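Local coordinates for protein anaerobically-induced outer membrane porin OprE (PDB 4FRX) that probably forms a water-filled beta-barrel channel of the OprD family across the Pseudomonas aeruginosa outer membrane, letting small solutes pass, at residues T209-Y214 with Q223-L228; K396-T401 with L428-T433. All coordinates share one frame; numbering follows the deposited sequence.

In the fold
Both contacts join antiparallel neighbours in the wall of the beta-barrel, on opposite sides of the chain's centre and about 33 Å apart between centres. Contact 1 ties together the two arms of a hairpin, strands 208-217 and 221-234; contact 2 pairs strand 399-409 with strand 423-434, which in turn pairs with strand 17-28 and so closes the barrel. Contact 1 is partly buried: the face of Gln211, Tyr213 and Phe225, probably turned to the barrel interior, is an aromatic and amide layer, and the other carries detergent. Contact 2 lies at the surface, with no buried residue, and buries less area, 450 against 568 Å². There, waters bridge backbone and hydroxyl groups where a turn leads into the strand.

Contact 1 of 2, residues T209-Y214 with Q223-L228; sequences TLQYYY and QHFLGL. With C8E ((hydroxyethyloxy)tri(ethyloxy)octane), chain F; C8E ((hydroxyethyloxy)tri(ethyloxy)octane), chain C.
Tyr213 and Phe225 lie side by side across a hydrogen-bonded pair, Tyr213 CD1 4.0 Å from Phe225 CD2. Further along this face the Phe225 ring presents its edge to Gln211, whose OE1 lies in the ring plane 3.6 Å from CE2; the amide stands almost upright to the ring, the planes 83° apart. Gly227, opposite Gln211, has no side chain to compete with that amide. Beneath, the backbones exchange paired bonds, Phe225 N to Tyr213 O at 2.8 Å and Gly227 N to Gln211 O at 3.0 Å. This is a beta hairpin of the porin barrel. Its other face carries Leu210, Leu226 and Leu228 and meets the octyl tail of one C8E molecule, C7 lying 3.7 Å from Leu228 CB, while the ethoxy head of a second reaches Leu210, consistent with the lipid-facing side. Toward the far end of that face Tyr212 CG is anti to the backbone N (chi1 165°), and the ring runs alongside His224 until OH hydrogen-bonds ND1 at 2.7 Å. Tyr214 places CD1 over one face of the same imidazole, toward its rim, 3.4 Å from His224 CE1. On the Tyr213 face, probably turned inward, Asp201 OD1 is hydrogen-bonded to both Tyr213 OH and Gln211 NE2.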
ATOM      1  N   THR A 209     -13.923  15.763  -3.700  1.00  8.85           N
ATOM      2  CA  THR A 209     -12.702  15.577  -4.467  1.00  9.34           C
ATOM      3  C   THR A 209     -12.939  14.497  -5.512  1.00 11.39           C
ATOM      4  O   THR A 209     -13.575  13.494  -5.225  1.00  8.56           O
ATOM      5  CB  THR A 209     -11.543  15.132  -3.550  1.00 19.08           C
ATOM      6  OG1 THR A 209     -11.190  16.215  -2.684  1.00 24.42           O
ATOM      7  CG2 THR A 209     -10.302  14.706  -4.370  1.00 14.92           C
ATOM      8  N   LEU A 210     -12.429  14.715  -6.715  1.00  6.09           N
ATOM      9  CA  LEU A 210     -12.476  13.713  -7.778  1.00  6.76           C
ATOM     10  C   LEU A 210     -11.044  13.262  -8.084  1.00 13.50           C
ATOM     11  O   LEU A 210     -10.091  14.003  -7.865  1.00 15.13           O
ATOM     12  CB  LEU A 210     -13.063  14.328  -9.031  1.00  6.15           C
ATOM     13  CG  LEU A 210     -14.399  15.048  -8.825  1.00  9.81           C
ATOM     14  CD1 LEU A 210     -14.823  15.643 -10.158  1.00  7.66           C
ATOM     15  CD2 LEU A 210     -15.448  14.071  -8.288  1.00 12.94           C
ATOM     16  N   GLN A 211     -10.898  12.067  -8.631  1.00  7.17           N
ATOM     17  CA  GLN A 211      -9.581  11.543  -8.935  1.00  7.93           C
ATOM     18  C   GLN A 211      -9.633  10.773 -10.239  1.00 14.60           C
ATOM     19  O   GLN A 211     -10.626  10.117 -10.535  1.00  8.14           O
ATOM     20  CB  GLN A 211      -9.170  10.563  -7.860  1.00  7.53           C
ATOM     21  CG  GLN A 211      -8.832  11.153  -6.505  1.00  9.06           C
ATOM     22  CD  GLN A 211      -8.456  10.061  -5.532  1.00 17.09           C
ATOM     23  OE1 GLN A 211      -9.248   9.149  -5.283  1.00 15.27           O
ATOM     24  NE2 GLN A 211      -7.235  10.121  -5.006  1.00 17.63           N
ATOM     25  N   TYR A 212      -8.564  10.868 -11.017  1.00 13.79           N
ATOM     26  CA  TYR A 212      -8.354   9.984 -12.143  1.00  9.01           C
ATOM     27  C   TYR A 212      -6.896   9.618 -12.102  1.00  7.32           C
ATOM     28  O   TYR A 212      -6.045  10.507 -12.014  1.00  8.29           O
ATOM     29  CB  TYR A 212      -8.640  10.649 -13.498  1.00 10.46           C
ATOM     30  CG  TYR A 212      -8.052   9.807 -14.610  1.00 11.59           C
ATOM     31  CD1 TYR A 212      -8.692   8.649 -15.027  1.00 22.71           C
ATOM     32  CD2 TYR A 212      -6.818  10.118 -15.184  1.00 13.56           C
ATOM     33  CE1 TYR A 212      -8.147   7.845 -16.002  1.00 17.30           C
ATOM     34  CE2 TYR A 212      -6.261   9.311 -16.169  1.00 12.37           C
ATOM     35  CZ  TYR A 212      -6.933   8.184 -16.575  1.00 15.61           C
ATOM     36  OH  TYR A 212      -6.391   7.372 -17.544  1.00 12.31           O
ATOM     37  N   TYR A 213      -6.605   8.320 -12.189  1.00  7.42           N
ATOM     38  CA  TYR A 213      -5.235   7.838 -12.291  1.00  7.43           C
ATOM     39  C   TYR A 213      -5.073   6.760 -13.360  1.00  8.88           C
ATOM     40  O   TYR A 213      -6.013   6.030 -13.681  1.00  9.83           O
ATOM     41  CB  TYR A 213      -4.722   7.318 -10.938  1.00  7.81           C
ATOM     42  CG  TYR A 213      -4.422   8.442  -9.946  1.00  7.83           C
ATOM     43  CD1 TYR A 213      -5.428   8.989  -9.151  1.00  9.17           C
ATOM     44  CD2 TYR A 213      -3.135   8.950  -9.801  1.00 14.70           C
ATOM     45  CE1 TYR A 213      -5.167  10.040  -8.257  1.00  9.89           C
ATOM     46  CE2 TYR A 213      -2.862   9.987  -8.885  1.00  9.35           C
ATOM     47  CZ  TYR A 213      -3.889  10.524  -8.124  1.00  9.41           C
ATOM     48  OH  TYR A 213      -3.646  11.558  -7.219  1.00 10.49           O
ATOM     49  N   TYR A 214      -3.856   6.663 -13.877  1.00  5.98           N
ATOM     50  CA  TYR A 214      -3.509   5.717 -14.907  1.00  6.34           C
ATOM     51  C   TYR A 214      -2.237   5.017 -14.495  1.00  8.04           C
ATOM     52  O   TYR A 214      -1.297   5.653 -14.029  1.00 11.48           O
ATOM     53  CB  TYR A 214      -3.295   6.444 -16.234  1.00  9.32           C
ATOM     54  CG  TYR A 214      -2.784   5.564 -17.353  1.00  9.58           C
ATOM     55  CD1 TYR A 214      -3.610   4.632 -17.966  1.00 17.94           C
ATOM     56  CD2 TYR A 214      -1.475   5.671 -17.792  1.00 14.24           C
ATOM     57  CE1 TYR A 214      -3.135   3.823 -18.997  1.00 17.25           C
ATOM     58  CE2 TYR A 214      -0.996   4.886 -18.813  1.00 15.29           C
ATOM     59  CZ  TYR A 214      -1.826   3.967 -19.417  1.00 18.67           C
ATOM     60  OH  TYR A 214      -1.331   3.186 -20.440  1.00 21.44           O
ATOM     61  N   GLN A 223      -4.065   0.226 -16.510  1.00  9.21           N
ATOM     62  CA  GLN A 223      -5.091   0.331 -15.506  1.00  4.28           C
ATOM     63  C   GLN A 223      -5.541   1.766 -15.392  1.00  6.42           C
ATOM     64  O   GLN A 223      -4.709   2.656 -15.259  1.00  8.43           O
ATOM     65  CB  GLN A 223      -4.533  -0.152 -14.180  1.00  3.37           C
ATOM     66  CG  GLN A 223      -5.475  -0.014 -13.005  1.00  2.39           C
ATOM     67  CD  GLN A 223      -4.908  -0.712 -11.798  1.00 11.88           C
ATOM     68  OE1 GLN A 223      -4.162  -0.125 -11.015  1.00 15.42           O
ATOM     69  NE2 GLN A 223      -5.231  -1.981 -11.660  1.00  6.98           N
ATOM     70  N   HIS A 224      -6.848   1.982 -15.504  1.00  7.46           N
ATOM     71  CA  HIS A 224      -7.453   3.288 -15.265  1.00 10.24           C
ATOM     72  C   HIS A 224      -8.262   3.253 -13.977  1.00 11.79           C
ATOM     73  O   HIS A 224      -8.882   2.241 -13.660  1.00  9.91           O
ATOM     74  CB  HIS A 224      -8.383   3.660 -16.411  1.00 10.98           C
ATOM     75  CG  HIS A 224      -7.703   3.740 -17.735  1.00 14.91           C
ATOM     76  ND1 HIS A 224      -7.226   4.924 -18.251  1.00 13.90           N
ATOM     77  CD2 HIS A 224      -7.429   2.788 -18.660  1.00 21.88           C
ATOM     78  CE1 HIS A 224      -6.678   4.698 -19.433  1.00 18.76           C
ATOM     79  NE2 HIS A 224      -6.791   3.412 -19.707  1.00 18.69           N
ATOM     80  N   PHE A 225      -8.252   4.364 -13.242  1.00  9.45           N
ATOM     81  CA  PHE A 225      -8.971   4.486 -11.987  1.00  5.11           C
ATOM     82  C   PHE A 225      -9.736   5.807 -11.974  1.00  9.24           C
ATOM     83  O   PHE A 225      -9.185   6.839 -12.336  1.00  9.59           O
ATOM     84  CB  PHE A 225      -7.970   4.512 -10.834  1.00  9.55           C
ATOM     85  CG  PHE A 225      -8.554   4.947  -9.517  1.00  7.39           C
ATOM     86  CD1 PHE A 225      -9.265   4.057  -8.733  1.00 10.57           C
ATOM     87  CD2 PHE A 225      -8.362   6.247  -9.041  1.00  6.33           C
ATOM     88  CE1 PHE A 225      -9.785   4.447  -7.499  1.00  7.36           C
ATOM     89  CE2 PHE A 225      -8.889   6.647  -7.822  1.00  7.27           C
ATOM     90  CZ  PHE A 225      -9.596   5.741  -7.038  1.00  8.96           C
ATOM     91  N   LEU A 226     -10.990   5.768 -11.544  1.00  5.88           N
ATOM     92  CA  LEU A 226     -11.748   6.967 -11.197  1.00 12.10           C
ATOM     93  C   LEU A 226     -12.135   6.861  -9.727  1.00 11.47           C
ATOM     94  O   LEU A 226     -12.392   5.759  -9.231  1.00 10.65           O
ATOM     95  CB  LEU A 226     -13.010   7.091 -12.062  1.00  7.30           C
ATOM     96  CG  LEU A 226     -12.763   7.358 -13.549  1.00  4.06           C
ATOM     97  CD1 LEU A 226     -14.039   7.101 -14.363  1.00 12.37           C
ATOM     98  CD2 LEU A 226     -12.232   8.768 -13.780  1.00 10.90           C
ATOM     99  N   GLY A 227     -12.166   7.997  -9.031  1.00  9.95           N
ATOM    100  CA  GLY A 227     -12.496   8.009  -7.620  1.00  6.33           C
ATOM    101  C   GLY A 227     -13.299   9.243  -7.226  1.00  9.65           C
ATOM    102  O   GLY A 227     -13.221  10.287  -7.863  1.00 10.04           O
ATOM    103  N   LEU A 228     -14.064   9.126  -6.152  1.00  8.19           N
ATOM    104  CA  LEU A 228     -14.782  10.272  -5.625  1.00 11.56           C
ATOM    105  C   LEU A 228     -14.771  10.129  -4.126  1.00 11.88           C
ATOM    106  O   LEU A 228     -14.963   9.035  -3.612  1.00  8.45           O
ATOM    107  CB  LEU A 228     -16.215  10.284  -6.173  1.00 16.66           C
ATOM    108  CG  LEU A 228     -17.299  11.218  -5.624  1.00 13.99           C
ATOM    109  CD1 LEU A 228     -18.324  11.469  -6.716  1.00 13.32           C
ATOM    110  CD2 LEU A 228     -17.993  10.654  -4.392  1.00 14.26           C
TER
HETATM  111  C3  C8E F 504     -14.413  11.935 -12.331  1.00 24.98           C
HETATM  112  C4  C8E F 504     -15.475  11.437 -11.346  1.00 31.17           C
HETATM  113  C5  C8E F 504     -15.108  10.086 -10.741  1.00 29.89           C
HETATM  114  C6  C8E F 504     -16.265   9.093 -10.744  1.00 32.30           C
HETATM  115  C7  C8E F 504     -16.554   8.521  -9.359  1.00 30.40           C
HETATM  116  C8  C8E F 504     -15.937   7.141  -9.138  1.00 36.33           C
HETATM  117  O9  C8E F 504     -16.908   6.124  -9.303  1.00 35.28           O
HETATM  118  O18 C8E F 504     -21.542   2.524 -15.928  1.00 99.98           O
HETATM  119  C19 C8E F 504     -22.494   1.718 -16.577  1.00100.22           C
HETATM  120  C20 C8E F 504     -22.472   0.454 -15.756  1.00 98.49           C
HETATM  121  O21 C8E F 504     -23.758   0.274 -15.231  1.00 98.08           O
HETATM  122  C1  C8E C 501     -12.191  26.643 -12.929  1.00 42.19           C
HETATM  123  C2  C8E C 501     -11.478  25.702 -13.893  1.00 39.58           C
HETATM  124  C3  C8E C 501     -11.020  24.419 -13.205  1.00 42.67           C
HETATM  125  C4  C8E C 501     -12.017  23.290 -13.428  1.00 39.00           C
HETATM  126  C5  C8E C 501     -11.501  22.262 -14.426  1.00 36.17           C
HETATM  127  C6  C8E C 501     -12.466  21.087 -14.505  1.00 33.74           C
HETATM  128  C7  C8E C 501     -11.723  19.772 -14.324  1.00 38.26           C
HETATM  129  C8  C8E C 501     -12.580  18.759 -13.579  1.00 34.69           C
HETATM  130  O9  C8E C 501     -12.123  17.462 -13.891  1.00 39.30           O
HETATM  131  C10 C8E C 501     -11.289  16.902 -12.899  1.00 35.42           C
HETATM  132  C11 C8E C 501     -11.146  15.410 -13.174  1.00 39.32           C
HETATM  133  O12 C8E C 501     -10.176  14.857 -12.314  1.00 51.13           O
HETATM  134  C13 C8E C 501     -10.692  13.780 -11.568  1.00 52.86           C

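Contact 2 of 2, residues K396-T401 with L428-T433; sequences KGLGFT and LIVSYT
Phe400 and Val430 stand side by side on one face of the strand pair and point the same way, Phe400 CD2 3.7 Å from Val430 CG2. The other methyl of Val430 turns to Leu398, which crosses it at a slant: with CG anti to the backbone N (chi1 -177°), Leu398 brings CD1 to 3.8 Å from Val430 CG1. Val430 thus sits between the two larger side chains. On the reverse face Thr401 and Ile429 run alongside each other, Thr401 CG2 4.1 Å from Ile429 CD1, while a water links Thr401 OG1 to Ile429 O. The Tyr432 ring reaches back along the turn and meets it edge-on, Leu398 N lying in its plane 3.7 Å from CD1. Its hydroxyl donates to a water that itself donates to Lys396 O, and another water bridges Gly397 O and Thr433 N. Gly399 N reaches Ser431 O at 2.9 Å in a nearly straight bond (169° at the hydrogen). Beyond these strands Thr433 OG1 is hydrogen-bonded to Thr18 OG1 and Ile429 packs on Phe22, both on strand 17-28. The arrangement is that of a strand pair next to the seam of an outer-membrane beta-barrel, its last strand 423-434 also pairing with the first, 17-28.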
ATOM      1  N   LYS A 396       5.237  11.923  25.108  1.00 22.31           N
ATOM      2  CA  LYS A 396       4.290  12.367  24.100  1.00 30.61           C
ATOM      3  C   LYS A 396       4.734  11.887  22.727  1.00 31.74           C
ATOM      4  O   LYS A 396       5.877  12.099  22.326  1.00 26.21           O
ATOM      5  CB  LYS A 396       4.191  13.892  24.117  1.00 32.66           C
ATOM      6  CG  LYS A 396       3.322  14.500  23.035  1.00 35.98           C
ATOM      7  CD  LYS A 396       3.296  16.017  23.191  1.00 39.85           C
ATOM      8  CE  LYS A 396       2.482  16.693  22.102  1.00 44.69           C
ATOM      9  NZ  LYS A 396       2.500  18.174  22.268  1.00 52.10           N
ATOM     10  N   GLY A 397       3.832  11.223  22.018  1.00 22.16           N
ATOM     11  CA  GLY A 397       4.141  10.742  20.690  1.00 25.04           C
ATOM     12  C   GLY A 397       4.544   9.280  20.667  1.00 21.58           C
ATOM     13  O   GLY A 397       4.625   8.691  19.594  1.00 16.97           O
ATOM     14  N   LEU A 398       4.815   8.696  21.833  1.00 18.71           N
ATOM     15  CA  LEU A 398       5.085   7.259  21.906  1.00 22.54           C
ATOM     16  C   LEU A 398       3.792   6.492  21.640  1.00 21.52           C
ATOM     17  O   LEU A 398       2.785   6.693  22.317  1.00 21.68           O
ATOM     18  CB  LEU A 398       5.680   6.863  23.264  1.00 25.18           C
ATOM     19  CG  LEU A 398       6.086   5.397  23.495  1.00 26.26           C
ATOM     20  CD1 LEU A 398       7.201   4.930  22.558  1.00 21.87           C
ATOM     21  CD2 LEU A 398       6.504   5.163  24.942  1.00 24.90           C
ATOM     22  N   GLY A 399       3.813   5.614  20.646  1.00 18.09           N
ATOM     23  CA  GLY A 399       2.591   4.925  20.263  1.00 13.56           C
ATOM     24  C   GLY A 399       2.664   3.420  20.442  1.00 16.29           C
ATOM     25  O   GLY A 399       3.705   2.798  20.198  1.00 16.08           O
ATOM     26  N   PHE A 400       1.552   2.836  20.870  1.00 13.83           N
ATOM     27  CA  PHE A 400       1.440   1.392  21.032  1.00 14.54           C
ATOM     28  C   PHE A 400       0.275   0.883  20.205  1.00 12.79           C
ATOM     29  O   PHE A 400      -0.832   1.403  20.323  1.00 12.06           O
ATOM     30  CB  PHE A 400       1.193   1.044  22.498  1.00 18.95           C
ATOM     31  CG  PHE A 400       2.282   1.496  23.413  1.00 20.31           C
ATOM     32  CD1 PHE A 400       2.326   2.803  23.866  1.00 23.19           C
ATOM     33  CD2 PHE A 400       3.269   0.615  23.818  1.00 18.56           C
ATOM     34  CE1 PHE A 400       3.336   3.226  24.717  1.00 25.10           C
ATOM     35  CE2 PHE A 400       4.275   1.029  24.660  1.00 25.81           C
ATOM     36  CZ  PHE A 400       4.306   2.338  25.114  1.00 23.70           C
ATOM     37  N   THR A 401       0.508  -0.138  19.381  1.00 10.94           N
ATOM     38  CA  THR A 401      -0.554  -0.655  18.507  1.00 17.22           C
ATOM     39  C   THR A 401      -0.650  -2.181  18.522  1.00 13.96           C
ATOM     40  O   THR A 401       0.350  -2.863  18.362  1.00 16.94           O
ATOM     41  CB  THR A 401      -0.348  -0.184  17.051  1.00 17.78           C
ATOM     42  OG1 THR A 401      -0.354   1.241  17.017  1.00 19.60           O
ATOM     43  CG2 THR A 401      -1.461  -0.711  16.146  1.00 18.72           C
ATOM     44  N   LEU A 428       2.251  -6.462  17.155  1.00 10.13           N
ATOM     45  CA  LEU A 428       2.440  -5.517  18.238  1.00 13.64           C
ATOM     46  C   LEU A 428       3.488  -4.528  17.779  1.00 14.16           C
ATOM     47  O   LEU A 428       4.604  -4.920  17.415  1.00 14.29           O
ATOM     48  CB  LEU A 428       2.912  -6.245  19.498  1.00 16.83           C
ATOM     49  CG  LEU A 428       1.864  -7.221  20.037  1.00 18.56           C
ATOM     50  CD1 LEU A 428       2.400  -8.028  21.214  1.00 22.33           C
ATOM     51  CD2 LEU A 428       0.609  -6.452  20.446  1.00 23.97           C
ATOM     52  N   ILE A 429       3.124  -3.250  17.772  1.00 14.26           N
ATOM     53  CA  ILE A 429       4.012  -2.228  17.258  1.00 10.84           C
ATOM     54  C   ILE A 429       4.156  -1.084  18.254  1.00 17.83           C
ATOM     55  O   ILE A 429       3.165  -0.487  18.683  1.00 16.89           O
ATOM     56  CB  ILE A 429       3.534  -1.649  15.885  1.00 14.67           C
ATOM     57  CG1 ILE A 429       3.164  -2.762  14.896  1.00 14.95           C
ATOM     58  CG2 ILE A 429       4.601  -0.725  15.295  1.00 13.33           C
ATOM     59  CD1 ILE A 429       1.664  -2.942  14.697  1.00 18.44           C
ATOM     60  N   VAL A 430       5.401  -0.785  18.617  1.00 17.25           N
ATOM     61  CA  VAL A 430       5.695   0.404  19.415  1.00 14.31           C
ATOM     62  C   VAL A 430       6.498   1.338  18.530  1.00 15.72           C
ATOM     63  O   VAL A 430       7.475   0.926  17.906  1.00 15.81           O
ATOM     64  CB  VAL A 430       6.482   0.042  20.681  1.00 20.35           C
ATOM     65  CG1 VAL A 430       6.805   1.297  21.514  1.00 13.19           C
ATOM     66  CG2 VAL A 430       5.697  -0.975  21.491  1.00 19.34           C
ATOM     67  N   SER A 431       6.066   2.593  18.439  1.00 10.50           N
ATOM     68  CA  SER A 431       6.682   3.510  17.494  1.00 13.80           C
ATOM     69  C   SER A 431       6.922   4.873  18.121  1.00 16.12           C
ATOM     70  O   SER A 431       6.170   5.299  18.990  1.00 17.91           O
ATOM     71  CB  SER A 431       5.815   3.660  16.248  1.00 18.97           C
ATOM     72  OG  SER A 431       6.472   4.479  15.291  1.00 28.08           O
ATOM     73  N   TYR A 432       7.967   5.554  17.664  1.00  9.79           N
ATOM     74  CA  TYR A 432       8.293   6.884  18.173  1.00  7.42           C
ATOM     75  C   TYR A 432       9.071   7.633  17.110  1.00 12.55           C
ATOM     76  O   TYR A 432      10.062   7.122  16.572  1.00 14.19           O
ATOM     77  CB  TYR A 432       9.111   6.797  19.456  1.00 13.60           C
ATOM     78  CG  TYR A 432       9.388   8.140  20.091  1.00 18.31           C
ATOM     79  CD1 TYR A 432       8.401   8.806  20.813  1.00 18.38           C
ATOM     80  CD2 TYR A 432      10.630   8.747  19.966  1.00 21.20           C
ATOM     81  CE1 TYR A 432       8.649  10.045  21.399  1.00 23.46           C
ATOM     82  CE2 TYR A 432      10.883   9.987  20.542  1.00 23.49           C
ATOM     83  CZ  TYR A 432       9.895  10.629  21.257  1.00 29.25           C
ATOM     84  OH  TYR A 432      10.151  11.860  21.837  1.00 27.92           O
ATOM     85  N   THR A 433       8.612   8.840  16.800  1.00 12.63           N
ATOM     86  CA  THR A 433       9.288   9.678  15.820  1.00 16.56           C
ATOM     87  C   THR A 433       9.826  10.923  16.489  1.00 19.69           C
ATOM     88  O   THR A 433       9.099  11.593  17.229  1.00 22.12           O
ATOM     89  CB  THR A 433       8.336  10.080  14.693  1.00 20.14           C
ATOM     90  OG1 THR A 433       7.936   8.905  13.985  1.00 23.64           O
ATOM     91  CG2 THR A 433       9.020  11.041  13.723  1.00 17.50           C
TER
HETATM   92  O   HOH W   1       8.015  12.408  23.715  1.00 33.67           O
HETATM   93  O   HOH W   2       5.932   9.896  17.628  1.00 20.88           O
HETATM   94  O   HOH W   3       2.402   1.881  17.205  1.00 16.58           O